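Local coordinates for protein 1-deoxy-D-xylulose 5-phosphate reductoisomerase (Moraxella catarrhalis, PDB 4ZQG) that catalyses the rearrangement and nicotinamide-dependent reduction of 1-deoxy-D-xylulose 5-phosphate to 2-C-methyl-D-erythritol 4-phosphate, a step of the MEP pathway to isoprenoids, at residues A[10-15]-A[37-42]; A[57-62]-A[80-85]; A[101-106]-A[124-129]; A[42-47]-A[67-72]. One frame throughout, in Å; residues are numbered along the deposited sequence. Where two conformers were deposited one is given.

Contact 1. Residues A[10-15]-A[37-42]. With NAD (nicotinamide-adenine-dinucleotide), chain C.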
loop_
_atom_site.group_PDB
_atom_site.type_symbol
_atom_site.label_atom_id
_atom_site.label_comp_id
_atom_site.label_asym_id
_atom_site.label_seq_id
_atom_site.Cartn_x
_atom_site.Cartn_y
_atom_site.Cartn_z
ATOM N N ALA A 10 13.040 21.019 16.530
ATOM C CA ALA A 10 13.175 20.766 17.956
ATOM C C ALA A 10 12.907 19.307 18.150
ATOM O O ALA A 10 11.863 18.830 17.727
ATOM C CB ALA A 10 12.169 21.573 18.743
ATOM N N ILE A 11 13.825 18.596 18.786
ATOM C CA ILE A 11 13.630 17.174 19.076
ATOM C C ILE A 11 13.434 16.951 20.567
ATOM O O ILE A 11 14.375 16.928 21.343
ATOM C CB ILE A 11 14.795 16.333 18.569
ATOM C CG1 ILE A 11 14.962 16.555 17.069
ATOM C CG2 ILE A 11 14.551 14.875 18.885
ATOM C CD1 ILE A 11 16.206 15.921 16.516
ATOM N N LEU A 12 12.178 16.814 20.963
ATOM C CA LEU A 12 11.856 16.639 22.341
ATOM C C LEU A 12 12.007 15.175 22.618
ATOM O O LEU A 12 11.299 14.370 22.049
ATOM C CB LEU A 12 10.431 17.096 22.601
ATOM C CG LEU A 12 10.085 18.552 22.356
ATOM C CD1 LEU A 12 8.969 18.952 23.302
ATOM C CD2 LEU A 12 11.231 19.466 22.666
ATOM N N GLY A 13 12.916 14.816 23.507
ATOM C CA GLY A 13 13.171 13.398 23.814
ATOM C C GLY A 13 14.295 12.874 22.946
ATOM O O GLY A 13 14.299 11.721 22.576
ATOM N N ALA A 14 15.287 13.725 22.681
ATOM C CA ALA A 14 16.405 13.428 21.753
ATOM C C ALA A 14 17.361 12.328 22.147
ATOM O O ALA A 14 18.127 11.889 21.308
ATOM C CB ALA A 14 17.216 14.688 21.478
ATOM N N THR A 15 17.327 11.901 23.396
ATOM C CA THR A 15 18.289 10.935 23.932
ATOM C C THR A 15 17.783 9.537 23.914
ATOM O O THR A 15 18.535 8.631 24.149
ATOM C CB THR A 15 18.681 11.239 25.403
ATOM O OG1 THR A 15 17.502 11.391 26.222
ATOM C CG2 THR A 15 19.502 12.512 25.475
ATOM N N ALA A 37 16.820 22.699 18.780
ATOM C CA ALA A 37 16.778 22.280 20.175
ATOM C C ALA A 37 16.752 20.792 20.356
ATOM O O ALA A 37 16.349 20.094 19.488
ATOM C CB ALA A 37 15.597 22.895 20.877
ATOM N N LEU A 38 17.230 20.326 21.507
ATOM C CA LEU A 38 17.288 18.901 21.854
ATOM C C LEU A 38 16.972 18.819 23.327
ATOM O O LEU A 38 17.331 19.714 24.037
ATOM C CB LEU A 38 18.694 18.348 21.644
ATOM C CG LEU A 38 19.300 18.480 20.260
ATOM C CD1 LEU A 38 20.759 18.085 20.304
ATOM C CD2 LEU A 38 18.589 17.572 19.289
ATOM N N THR A 39 16.288 17.784 23.783
ATOM C CA THR A 39 15.949 17.666 25.179
ATOM C C THR A 39 16.153 16.278 25.673
ATOM O O THR A 39 16.002 15.327 24.919
ATOM C CB THR A 39 14.480 17.988 25.470
ATOM O OG1 THR A 39 13.641 16.824 25.303
ATOM C CG2 THR A 39 13.993 19.184 24.635
ATOM N N GLY A 40 16.481 16.165 26.951
ATOM C CA GLY A 40 16.780 14.879 27.569
ATOM C C GLY A 40 16.554 14.953 29.064
ATOM O O GLY A 40 16.891 15.935 29.670
ATOM N N PHE A 41 15.993 13.926 29.676
ATOM C CA PHE A 41 15.616 14.032 31.068
ATOM C C PHE A 41 16.782 13.633 31.953
ATOM O O PHE A 41 17.237 14.443 32.730
ATOM C CB PHE A 41 14.359 13.183 31.353
ATOM C CG PHE A 41 13.681 13.482 32.678
ATOM C CD1 PHE A 41 13.766 12.578 33.740
ATOM C CD2 PHE A 41 12.929 14.654 32.851
ATOM C CE1 PHE A 41 13.126 12.839 34.941
ATOM C CE2 PHE A 41 12.285 14.913 34.053
ATOM C CZ PHE A 41 12.380 14.001 35.090
ATOM N N SER A 42 17.277 12.408 31.805
ATOM C CA SER A 42 18.266 11.850 32.718
ATOM C C SER A 42 19.698 11.831 32.198
ATOM O O SER A 42 20.624 11.976 32.977
ATOM C CB SER A 42 17.888 10.414 33.087
ATOM O OG SER A 42 17.020 10.410 34.207
HETATM P PA NAD C . 12.763 6.156 25.524
HETATM O O1A NAD C . 12.370 5.649 26.870
HETATM O O2A NAD C . 13.847 5.475 24.717
HETATM O O5B NAD C . 13.047 7.748 25.538
HETATM C C5B NAD C . 12.158 8.708 26.084
HETATM C C4B NAD C . 12.711 10.133 25.916
HETATM O O4B NAD C . 11.855 11.012 26.668
HETATM C C3B NAD C . 14.140 10.310 26.450
HETATM O O3B NAD C . 14.903 11.220 25.651
HETATM C C2B NAD C . 13.919 10.890 27.838
HETATM O O2B NAD C . 14.913 11.840 28.219
HETATM C C1B NAD C . 12.564 11.585 27.764
HETATM N N9A NAD C . 11.813 11.456 29.049
HETATM C C8A NAD C . 11.603 10.314 29.727
HETATM N N7A NAD C . 10.896 10.538 30.861
HETATM C C5A NAD C . 10.644 11.845 30.929
HETATM C C6A NAD C . 9.941 12.702 31.909
HETATM N N6A NAD C . 9.366 12.155 33.027
HETATM N N1A NAD C . 9.915 14.018 31.615
HETATM C C2A NAD C . 10.516 14.542 30.506
HETATM N N3A NAD C . 11.183 13.821 29.575
HETATM C C4A NAD C . 11.264 12.470 29.741
HETATM O O3 NAD C . 11.390 6.177 24.668
HETATM P PN NAD C . 11.109 5.676 23.161
HETATM O O1N NAD C . 11.090 4.164 23.244
HETATM O O2N NAD C . 11.979 6.485 22.230
HETATM O O5D NAD C . 9.597 6.210 23.065
HETATM C C5D NAD C . 9.296 7.573 22.758
HETATM C C4D NAD C . 7.825 7.711 22.361
HETATM O O4D NAD C . 7.593 7.283 21.017
HETATM C C3D NAD C . 6.948 6.847 23.250
HETATM O O3D NAD C . 5.728 7.553 23.449
HETATM C C2D NAD C . 6.758 5.569 22.464
HETATM O O2D NAD C . 5.565 4.880 22.866
HETATM C C1D NAD C . 6.766 6.100 21.026
HETATM N N1N NAD C . 7.258 5.104 20.062
HETATM C C2N NAD C . 8.519 4.611 20.145
HETATM C C3N NAD C . 8.975 3.631 19.239
HETATM C C7N NAD C . 10.376 3.075 19.280
HETATM O O7N NAD C . 10.811 2.462 18.322
HETATM N N7N NAD C . 11.144 3.268 20.351
HETATM C C4N NAD C . 8.108 3.184 18.253
HETATM C C5N NAD C . 6.847 3.722 18.192
HETATM C C6N NAD C . 6.424 4.677 19.100
HETATM O O HOH W 1 17.089 10.429 29.382
#
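T39 meets the turn I11-A14 with two oxygens at once. G13 N donates to the hydroxyl T39 OG1 at 2.8 Å. A14 N donates to the carbonyl T39 O, also at 2.8 Å, but this N-H is bent, with 134° at the hydrogen. The chi1 of 86° sets OG1 between the backbone N and carbonyl carbon of T39, turned to G13 N, while T39 CG2 packs on L12 CD2 at 3.4 Å. Further back the parallel ladder has one straight rung, I11 N to A37 O at 3.0 Å, and one weak one, T39 N to I11 O. This is a worked example of the Rossmann principle, in which the C-terminal ends of the parallel strands, and the loops after them, build the adenosine site. T15 OG1 and O3B of NAD are hydrogen-bonded at 2.7 Å, and F41 N donates to O2B at 2.8 Å. A water that binds the same O2B accepts from S42 N. One face of the F41 ring lies against the adenine, C6A sitting toward the ring's rim. Helix 17-26 links the two strands and packs on I11, helix 44-54 packs on L38, and helix 85-93 lies against A10, A37 and T39; strand 100-103 continues the sheet beyond 10-12.

Contact 2. Residues A[57-62]-A[80-85]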
loop_
_atom_site.group_PDB
_atom_site.type_symbol
_atom_site.label_atom_id
_atom_site.label_comp_id
_atom_site.label_asym_id
_atom_site.label_seq_id
_atom_site.Cartn_x
_atom_site.Cartn_y
_atom_site.Cartn_z
ATOM N N VAL A 57 20.614 25.817 19.535
ATOM C CA VAL A 57 20.352 27.069 20.197
ATOM C C VAL A 57 19.905 26.835 21.630
ATOM O O VAL A 57 20.277 27.566 22.498
ATOM C CB VAL A 57 19.351 27.929 19.396
ATOM C CG1 VAL A 57 19.067 29.235 20.107
ATOM C CG2 VAL A 57 19.900 28.197 18.004
ATOM N N LYS A 58 19.116 25.807 21.893
ATOM C CA LYS A 58 18.593 25.565 23.243
ATOM C C LYS A 58 18.577 24.100 23.529
ATOM O O LYS A 58 18.381 23.295 22.632
ATOM C CB LYS A 58 17.138 26.061 23.385
ATOM C CG LYS A 58 16.828 27.408 22.758
ATOM C CD LYS A 58 15.501 27.979 23.269
ATOM C CE LYS A 58 15.286 29.396 22.738
ATOM N NZ LYS A 58 13.893 29.853 22.919
ATOM N N ILE A 59 18.742 23.745 24.784
ATOM C CA ILE A 59 18.484 22.381 25.227
ATOM C C ILE A 59 17.794 22.467 26.576
ATOM O O ILE A 59 17.826 23.514 27.217
ATOM C CB ILE A 59 19.756 21.526 25.341
ATOM C CG1 ILE A 59 20.648 22.086 26.464
ATOM C CG2 ILE A 59 20.460 21.474 24.004
ATOM C CD1 ILE A 59 22.052 21.509 26.491
ATOM N N CYS A 60 17.154 21.378 26.983
ATOM C CA CYS A 60 16.359 21.343 28.186
ATOM C C CYS A 60 16.611 20.030 28.833
ATOM O O CYS A 60 16.672 19.021 28.135
ATOM C CB CYS A 60 14.867 21.439 27.828
ATOM S SG CYS A 60 13.731 21.350 29.234
ATOM N N THR A 61 16.717 20.019 30.158
ATOM C CA THR A 61 16.872 18.767 30.913
ATOM C C THR A 61 15.972 18.778 32.126
ATOM O O THR A 61 15.171 19.719 32.307
ATOM C CB THR A 61 18.342 18.521 31.315
ATOM O OG1 THR A 61 18.470 17.276 32.000
ATOM C CG2 THR A 61 18.857 19.623 32.202
ATOM N N SER A 62 16.090 17.745 32.962
ATOM C CA SER A 62 15.359 17.712 34.230
ATOM C C SER A 62 15.846 18.782 35.186
ATOM O O SER A 62 16.980 19.226 35.074
ATOM C CB SER A 62 15.477 16.340 34.899
ATOM O OG SER A 62 16.690 16.141 35.595
ATOM N N THR A 80 25.023 27.573 23.694
ATOM C CA THR A 80 23.727 26.953 23.935
ATOM C C THR A 80 22.990 27.429 25.196
ATOM O O THR A 80 23.518 27.337 26.298
ATOM C CB THR A 80 23.920 25.415 24.057
ATOM O OG1 THR A 80 24.748 24.932 22.978
ATOM C CG2 THR A 80 22.600 24.691 24.011
ATOM N N ILE A 81 21.745 27.895 25.015
ATOM C CA ILE A 81 20.837 28.186 26.139
ATOM C C ILE A 81 20.327 26.901 26.801
ATOM O O ILE A 81 19.852 25.986 26.111
ATOM C CB ILE A 81 19.613 29.004 25.696
ATOM C CG1 ILE A 81 20.019 30.366 25.136
ATOM C CG2 ILE A 81 18.641 29.138 26.858
ATOM C CD1 ILE A 81 19.110 30.913 24.064
ATOM N N ILE A 82 20.389 26.833 28.125
ATOM C CA ILE A 82 19.935 25.648 28.835
ATOM C C ILE A 82 18.631 25.999 29.498
ATOM O O ILE A 82 18.468 27.135 29.954
ATOM C CB ILE A 82 20.903 25.196 29.920
ATOM C CG1 ILE A 82 22.264 24.898 29.307
ATOM C CG2 ILE A 82 20.396 23.949 30.609
ATOM C CD1 ILE A 82 23.123 26.127 29.104
ATOM N N LEU A 83 17.714 25.018 29.528
ATOM C CA LEU A 83 16.375 25.167 30.065
ATOM C C LEU A 83 16.102 23.972 30.957
ATOM O O LEU A 83 16.822 22.988 30.900
ATOM C CB LEU A 83 15.371 25.225 28.929
ATOM C CG LEU A 83 15.520 26.327 27.892
ATOM C CD1 LEU A 83 14.377 26.273 26.885
ATOM C CD2 LEU A 83 15.532 27.703 28.539
ATOM N N SER A 84 15.073 24.026 31.785
ATOM C CA SER A 84 14.714 22.837 32.557
ATOM C C SER A 84 13.234 22.638 32.715
ATOM O O SER A 84 12.473 23.550 32.517
ATOM C CB SER A 84 15.350 22.900 33.938
ATOM O OG SER A 84 14.749 23.896 34.727
ATOM N N GLY A 85 12.845 21.436 33.107
ATOM C CA GLY A 85 11.430 21.081 33.333
ATOM C C GLY A 85 10.419 21.358 32.238
ATOM O O GLY A 85 10.743 21.684 31.098
#
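I59 N donates to I81 O at 2.8 Å, the shortest sound polar bond between the two strands, with an angle of 159° at the hydrogen. K58 CA lies 3.2 Å from the same I81 O in a CH...O contact. L83 O repeats the pattern two residues on, taking T61 N at 3.1 Å and a CA-H contact from C60. In the other direction V57 O and T61 O accept from I81 N and G85 N, and a weak bond joins L83 N to I59 O. The ladder exemplifies parallel pairing, where every second residue bonds to the two that flank its opposite number, as I59 does to I81 and L83 around I82. On the face of K58, C60 and L83, the extended lysine chain passes L83 with K58 CD 4.2 Å from L83 CD1, and NZ ends in salt bridges to D95 and E91. C60 SG, anti to the backbone N (chi1 178°), lies beside S84 C and 3.5 Å from G85 O. On the opposite face, that of I59 and I82, I59 meets T80 at about a right angle, their CG2 methyls 3.9 Å apart. T61 OG1 is hydrogen-bonded to G40 O. Strand 81-84 is the last of the parallel sheet in this chain; helix 66-75 packs on I59 and I82, helix 85-93 on C60 and L83, and strand 33-39 flanks strand 58-61 on the side away from 81-84.

Contact 3. Residues A[101-106]-A[124-129]. With NAD (nicotinamide-adenine-dinucleotide), chain C.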
loop_
_atom_site.group_PDB
_atom_site.type_symbol
_atom_site.label_atom_id
_atom_site.label_comp_id
_atom_site.label_asym_id
_atom_site.label_seq_id
_atom_site.Cartn_x
_atom_site.Cartn_y
_atom_site.Cartn_z
ATOM N N VAL A 101 8.527 20.008 15.326
ATOM C CA VAL A 101 8.769 19.411 16.611
ATOM C C VAL A 101 8.568 17.942 16.466
ATOM O O VAL A 101 7.537 17.501 15.966
ATOM C CB VAL A 101 7.805 19.891 17.677
ATOM C CG1 VAL A 101 8.052 19.137 18.963
ATOM C CG2 VAL A 101 7.977 21.374 17.926
ATOM N N VAL A 102 9.550 17.191 16.929
ATOM C CA VAL A 102 9.488 15.769 17.004
ATOM C C VAL A 102 9.128 15.467 18.465
ATOM O O VAL A 102 9.899 15.696 19.362
ATOM C CB VAL A 102 10.858 15.227 16.613
ATOM C CG1 VAL A 102 10.969 13.714 16.799
ATOM C CG2 VAL A 102 11.170 15.668 15.192
ATOM N N ALA A 103 7.926 14.960 18.693
ATOM C CA ALA A 103 7.425 14.750 20.021
ATOM C C ALA A 103 7.782 13.366 20.472
ATOM O O ALA A 103 7.020 12.467 20.241
ATOM C CB ALA A 103 5.915 14.892 20.000
ATOM N N ALA A 104 8.930 13.171 21.110
ATOM C CA ALA A 104 9.346 11.800 21.499
ATOM C C ALA A 104 9.590 11.614 22.963
ATOM O O ALA A 104 10.333 10.725 23.322
ATOM C CB ALA A 104 10.576 11.339 20.724
ATOM N N ILE A 105 8.954 12.435 23.795
ATOM C CA ILE A 105 8.973 12.224 25.230
ATOM C C ILE A 105 8.063 11.072 25.499
ATOM O O ILE A 105 6.991 11.079 25.012
ATOM C CB ILE A 105 8.354 13.396 26.024
ATOM C CG1 ILE A 105 9.047 14.761 25.777
ATOM C CG2 ILE A 105 8.367 13.082 27.515
ATOM C CD1 ILE A 105 10.492 14.674 25.438
ATOM N N VAL A 106 8.451 10.109 26.310
ATOM C CA VAL A 106 7.558 8.984 26.618
ATOM C C VAL A 106 6.508 9.352 27.671
ATOM O O VAL A 106 6.735 10.160 28.556
ATOM C CB VAL A 106 8.337 7.731 27.082
ATOM C CG1 VAL A 106 9.024 7.967 28.411
ATOM C CG2 VAL A 106 7.413 6.534 27.213
ATOM N N ILE A 124 4.260 18.857 13.629
ATOM C CA ILE A 124 4.567 17.975 14.738
ATOM C C ILE A 124 4.700 16.544 14.234
ATOM O O ILE A 124 3.777 16.028 13.634
ATOM C CB ILE A 124 3.419 17.983 15.766
ATOM C CG1 ILE A 124 3.044 19.405 16.176
ATOM C CG2 ILE A 124 3.740 17.108 16.960
ATOM C CD1 ILE A 124 2.022 19.459 17.277
ATOM N N LEU A 125 5.810 15.896 14.553
ATOM C CA LEU A 125 6.047 14.526 14.223
ATOM C C LEU A 125 5.867 13.706 15.486
ATOM O O LEU A 125 6.703 13.734 16.385
ATOM C CB LEU A 125 7.479 14.349 13.708
ATOM C CG LEU A 125 7.791 14.681 12.253
ATOM C CD1 LEU A 125 7.137 15.963 11.797
ATOM C CD2 LEU A 125 9.275 14.792 12.030
ATOM N N LEU A 126 4.798 12.919 15.534
ATOM C CA LEU A 126 4.349 12.358 16.783
ATOM C C LEU A 126 4.795 10.948 16.978
ATOM O O LEU A 126 4.421 10.067 16.268
ATOM C CB LEU A 126 2.837 12.445 16.854
ATOM C CG LEU A 126 2.279 12.218 18.242
ATOM C CD1 LEU A 126 2.681 13.333 19.162
ATOM C CD2 LEU A 126 0.781 12.151 18.148
ATOM N N ALA A 127 5.619 10.731 17.976
ATOM C CA ALA A 127 5.988 9.383 18.352
ATOM C C ALA A 127 5.183 9.098 19.572
ATOM O O ALA A 127 4.517 8.082 19.704
ATOM C CB ALA A 127 7.475 9.301 18.667
ATOM N N ASN A 128 5.288 10.039 20.475
ATOM C CA ASN A 128 4.627 10.044 21.764
ATOM C C ASN A 128 3.104 9.848 21.681
ATOM O O ASN A 128 2.325 10.821 21.582
ATOM C CB ASN A 128 4.967 11.384 22.397
ATOM C CG ASN A 128 4.276 11.600 23.672
ATOM O OD1 ASN A 128 3.794 12.698 23.928
ATOM N ND2 ASN A 128 4.215 10.564 24.501
ATOM N N LYS A 129 2.706 8.590 21.764
ATOM C CA LYS A 129 1.284 8.180 21.560
ATOM C C LYS A 129 0.430 8.412 22.813
ATOM O O LYS A 129 -0.767 8.682 22.698
ATOM C CB LYS A 129 1.185 6.700 21.143
ATOM C CG LYS A 129 1.705 5.745 22.225
ATOM C CD LYS A 129 1.776 4.318 21.734
ATOM C CE LYS A 129 2.681 4.185 20.540
ATOM N NZ LYS A 129 3.081 2.756 20.378
HETATM P PA NAD C . 12.763 6.156 25.524
HETATM O O1A NAD C . 12.370 5.649 26.870
HETATM O O2A NAD C . 13.847 5.475 24.717
HETATM O O5B NAD C . 13.047 7.748 25.538
HETATM C C5B NAD C . 12.158 8.708 26.084
HETATM C C4B NAD C . 12.711 10.133 25.916
HETATM O O4B NAD C . 11.855 11.012 26.668
HETATM C C3B NAD C . 14.140 10.310 26.450
HETATM O O3B NAD C . 14.903 11.220 25.651
HETATM C C2B NAD C . 13.919 10.890 27.838
HETATM O O2B NAD C . 14.913 11.840 28.219
HETATM C C1B NAD C . 12.564 11.585 27.764
HETATM N N9A NAD C . 11.813 11.456 29.049
HETATM C C8A NAD C . 11.603 10.314 29.727
HETATM N N7A NAD C . 10.896 10.538 30.861
HETATM C C5A NAD C . 10.644 11.845 30.929
HETATM C C6A NAD C . 9.941 12.702 31.909
HETATM N N6A NAD C . 9.366 12.155 33.027
HETATM N N1A NAD C . 9.915 14.018 31.615
HETATM C C2A NAD C . 10.516 14.542 30.506
HETATM N N3A NAD C . 11.183 13.821 29.575
HETATM C C4A NAD C . 11.264 12.470 29.741
HETATM O O3 NAD C . 11.390 6.177 24.668
HETATM P PN NAD C . 11.109 5.676 23.161
HETATM O O1N NAD C . 11.090 4.164 23.244
HETATM O O2N NAD C . 11.979 6.485 22.230
HETATM O O5D NAD C . 9.597 6.210 23.065
HETATM C C5D NAD C . 9.296 7.573 22.758
HETATM C C4D NAD C . 7.825 7.711 22.361
HETATM O O4D NAD C . 7.593 7.283 21.017
HETATM C C3D NAD C . 6.948 6.847 23.250
HETATM O O3D NAD C . 5.728 7.553 23.449
HETATM C C2D NAD C . 6.758 5.569 22.464
HETATM O O2D NAD C . 5.565 4.880 22.866
HETATM C C1D NAD C . 6.766 6.100 21.026
HETATM N N1N NAD C . 7.258 5.104 20.062
HETATM C C2N NAD C . 8.519 4.611 20.145
HETATM C C3N NAD C . 8.975 3.631 19.239
HETATM C C7N NAD C . 10.376 3.075 19.280
HETATM O O7N NAD C . 10.811 2.462 18.322
HETATM N N7N NAD C . 11.144 3.268 20.351
HETATM C C4N NAD C . 8.108 3.184 18.253
HETATM C C5N NAD C . 6.847 3.722 18.192
HETATM C C6N NAD C . 6.424 4.677 19.100
HETATM O O HOH W 2 6.709 14.200 23.227
#
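N128 reaches into the loop that follows strand 100-103, CG standing anti to its backbone N (chi1 175°). Its CB lies 3.2 Å from A103 O and 3.3 Å from I105 O; CG comes within 3.1 Å of I105 O. OD1 bonds to S131 OG and more weakly to a water that accepts from I105 N. ND2, near I105 O but at a poor angle, bonds instead to G107 O and lies 3.5 Å from NAD O3D. A103 O is gripped by two donors, N128 N at 3.0 Å and A127 N at 3.2 Å, closing the ladder. These strand ends illustrate how a Rossmann sheet cradles its cofactor: A127 CB touches NAD O4D at 3.1 Å, and I105 CG2 lies by the adenine. K129 passes the nicotinamide ribose, touches fosmidomycin, and its NZ forms a salt bridge to D154 and a hydrogen bond to E235, both magnesium ligands. Helix 111-120 packs on V101, A103 and I124, helix 130-146 on L126 and V106; strands 7-12 and 149-152 flank the pair.

Contact 4. Residues A[42-47]-A[67-72]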
loop_
_atom_site.group_PDB
_atom_site.type_symbol
_atom_site.label_atom_id
_atom_site.label_comp_id
_atom_site.label_asym_id
_atom_site.label_seq_id
_atom_site.Cartn_x
_atom_site.Cartn_y
_atom_site.Cartn_z
ATOM N N SER A 42 17.277 12.408 31.805
ATOM C CA SER A 42 18.266 11.850 32.718
ATOM C C SER A 42 19.698 11.831 32.198
ATOM O O SER A 42 20.624 11.976 32.977
ATOM C CB SER A 42 17.888 10.414 33.087
ATOM O OG SER A 42 17.020 10.410 34.207
ATOM N N ARG A 43 19.886 11.594 30.902
ATOM C CA ARG A 43 21.206 11.251 30.394
ATOM C C ARG A 43 21.955 12.519 30.008
ATOM O O ARG A 43 22.082 12.877 28.817
ATOM C CB ARG A 43 21.093 10.258 29.231
ATOM C CG ARG A 43 21.006 8.799 29.670
ATOM C CD ARG A 43 20.329 7.936 28.628
ATOM N NE ARG A 43 18.887 8.184 28.629
ATOM C CZ ARG A 43 17.991 7.500 27.906
ATOM N NH1 ARG A 43 18.398 6.516 27.103
ATOM N NH2 ARG A 43 16.685 7.803 27.978
ATOM N N VAL A 44 22.476 13.173 31.046
ATOM C CA VAL A 44 23.066 14.487 30.933
ATOM C C VAL A 44 24.288 14.486 30.001
ATOM O O VAL A 44 24.435 15.370 29.152
ATOM C CB VAL A 44 23.468 15.001 32.330
ATOM C CG1 VAL A 44 24.134 16.370 32.255
ATOM C CG2 VAL A 44 22.257 15.090 33.237
ATOM N N ASP A 45 25.169 13.505 30.175
ATOM C CA ASP A 45 26.345 13.396 29.324
ATOM C C ASP A 45 26.000 13.200 27.833
ATOM O O ASP A 45 26.657 13.780 26.963
ATOM C CB ASP A 45 27.242 12.280 29.826
ATOM C CG ASP A 45 27.918 12.618 31.160
ATOM O OD1 ASP A 45 27.870 13.794 31.626
ATOM O OD2 ASP A 45 28.521 11.682 31.723
ATOM N N LYS A 46 24.949 12.419 27.538
ATOM C CA LYS A 46 24.572 12.172 26.176
ATOM C C LYS A 46 24.005 13.434 25.575
ATOM O O LYS A 46 24.409 13.873 24.495
ATOM C CB LYS A 46 23.611 11.024 26.079
ATOM C CG LYS A 46 23.447 10.571 24.646
ATOM C CD LYS A 46 22.370 9.507 24.539
ATOM C CE LYS A 46 22.188 9.092 23.102
ATOM N NZ LYS A 46 21.145 8.061 23.081
ATOM N N LEU A 47 23.136 14.079 26.317
ATOM C CA LEU A 47 22.681 15.404 25.906
ATOM C C LEU A 47 23.847 16.396 25.676
ATOM O O LEU A 47 23.911 17.057 24.643
ATOM C CB LEU A 47 21.715 15.962 26.923
ATOM C CG LEU A 47 20.954 17.161 26.423
ATOM C CD1 LEU A 47 20.244 16.930 25.077
ATOM C CD2 LEU A 47 19.955 17.495 27.508
ATOM N N ALA A 67 21.615 22.550 36.834
ATOM C CA ALA A 67 22.863 23.160 37.305
ATOM C C ALA A 67 24.055 22.417 36.749
ATOM O O ALA A 67 24.924 23.011 36.143
ATOM C CB ALA A 67 22.918 23.202 38.829
ATOM N N GLN A 68 24.071 21.101 36.926
ATOM C CA GLN A 68 25.183 20.282 36.444
ATOM C C GLN A 68 25.401 20.472 34.941
ATOM O O GLN A 68 26.516 20.578 34.469
ATOM C CB GLN A 68 24.928 18.822 36.781
ATOM C CG GLN A 68 25.870 17.816 36.124
ATOM C CD GLN A 68 25.259 16.410 36.111
ATOM O OE1 GLN A 68 25.684 15.536 35.359
ATOM N NE2 GLN A 68 24.211 16.209 36.912
ATOM N N LEU A 69 24.325 20.535 34.189
ATOM C CA LEU A 69 24.450 20.572 32.758
ATOM C C LEU A 69 24.897 21.942 32.326
ATOM O O LEU A 69 25.642 22.039 31.369
ATOM C CB LEU A 69 23.108 20.182 32.101
ATOM C CG LEU A 69 22.953 19.628 30.674
ATOM C CD1 LEU A 69 22.148 20.572 29.799
ATOM C CD2 LEU A 69 24.253 19.258 29.963
ATOM N N SER A 70 24.439 22.985 33.032
ATOM C CA SER A 70 24.848 24.361 32.735
ATOM C C SER A 70 26.343 24.562 32.923
ATOM O O SER A 70 26.971 25.237 32.110
ATOM C CB SER A 70 24.095 25.392 33.581
ATOM O OG SER A 70 22.682 25.307 33.364
ATOM N N GLN A 71 26.904 23.973 33.969
ATOM C CA GLN A 71 28.345 24.043 34.184
ATOM C C GLN A 71 29.079 23.431 33.003
ATOM O O GLN A 71 30.011 24.025 32.466
ATOM C CB GLN A 71 28.758 23.308 35.451
ATOM C CG GLN A 71 30.190 23.611 35.819
ATOM C CD GLN A 71 30.429 25.113 35.897
ATOM O OE1 GLN A 71 29.850 25.809 36.743
ATOM N NE2 GLN A 71 31.251 25.624 34.994
ATOM N N LYS A 72 28.637 22.240 32.607
ATOM C CA LYS A 72 29.295 21.470 31.590
ATOM C C LYS A 72 29.221 22.087 30.213
ATOM O O LYS A 72 30.125 21.921 29.384
ATOM C CB LYS A 72 28.745 20.047 31.591
ATOM C CG LYS A 72 29.222 19.241 32.787
ATOM C CD LYS A 72 28.615 17.847 32.803
ATOM C CE LYS A 72 28.844 17.166 34.158
ATOM N NZ LYS A 72 28.404 15.740 34.197
#
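Q68 and V44 meet first along helix 66-75: the amide oxygen OE1 of Q68 rests 3.6 Å from V44 CG1. The same OE1 accepts a hydrogen bond from K72 NZ at 3.0 Å, one turn further along its own helix. L69 follows, its CG anti to the backbone N (chi1 -157°); it and V44 lie alongside each other, pointing opposite ways, with L69 CD2 3.7 Å from V44 CG1. Its other methyl, CD1, comes more loosely to L47 CD2, at 4.4 Å. K72 closes the walk with an extended chain whose NZ forms a long, weak salt bridge to D45 OD1 at 3.3 Å; since D45 was modelled in two conformers, this last link is doubtful. In this pair V44, L47 and L69 meet on the buried side, with polar Q68 and K72 toward the outside. Within the Rossmann domain, helices 44-54 and 66-75 lie side by side on one face of the parallel sheet, immediately before and after strand 58-61, with L69 resting on I59 and on I82 of strand 81-84.

In the fold
From the N terminus, contact 1 closes the first beta-alpha-beta loop, around helix 17-26. Contact 4 opens at S42, which it shares with contact 1, and spans strand 58-61, where contact 2 opens; 67-72 then closes contact 4, and 80-85 closes contact 2 around helix 66-75, a further beta-alpha-beta unit. Contacts 4 and 2 therefore cross, and C60 O touches L47. Contact 3 comes later and separately, closing the loop around helix 111-120. Contacts 1, 2 and 3 all pair strands of one parallel sheet: G40 N probably bonds to C60 O between contacts 1 and 2, and L12 O to A104 N between contacts 1 and 3. Contact 4 joins two helices on that sheet. Contacts 1 and 3 both touch NAD, as does R43 of contact 4.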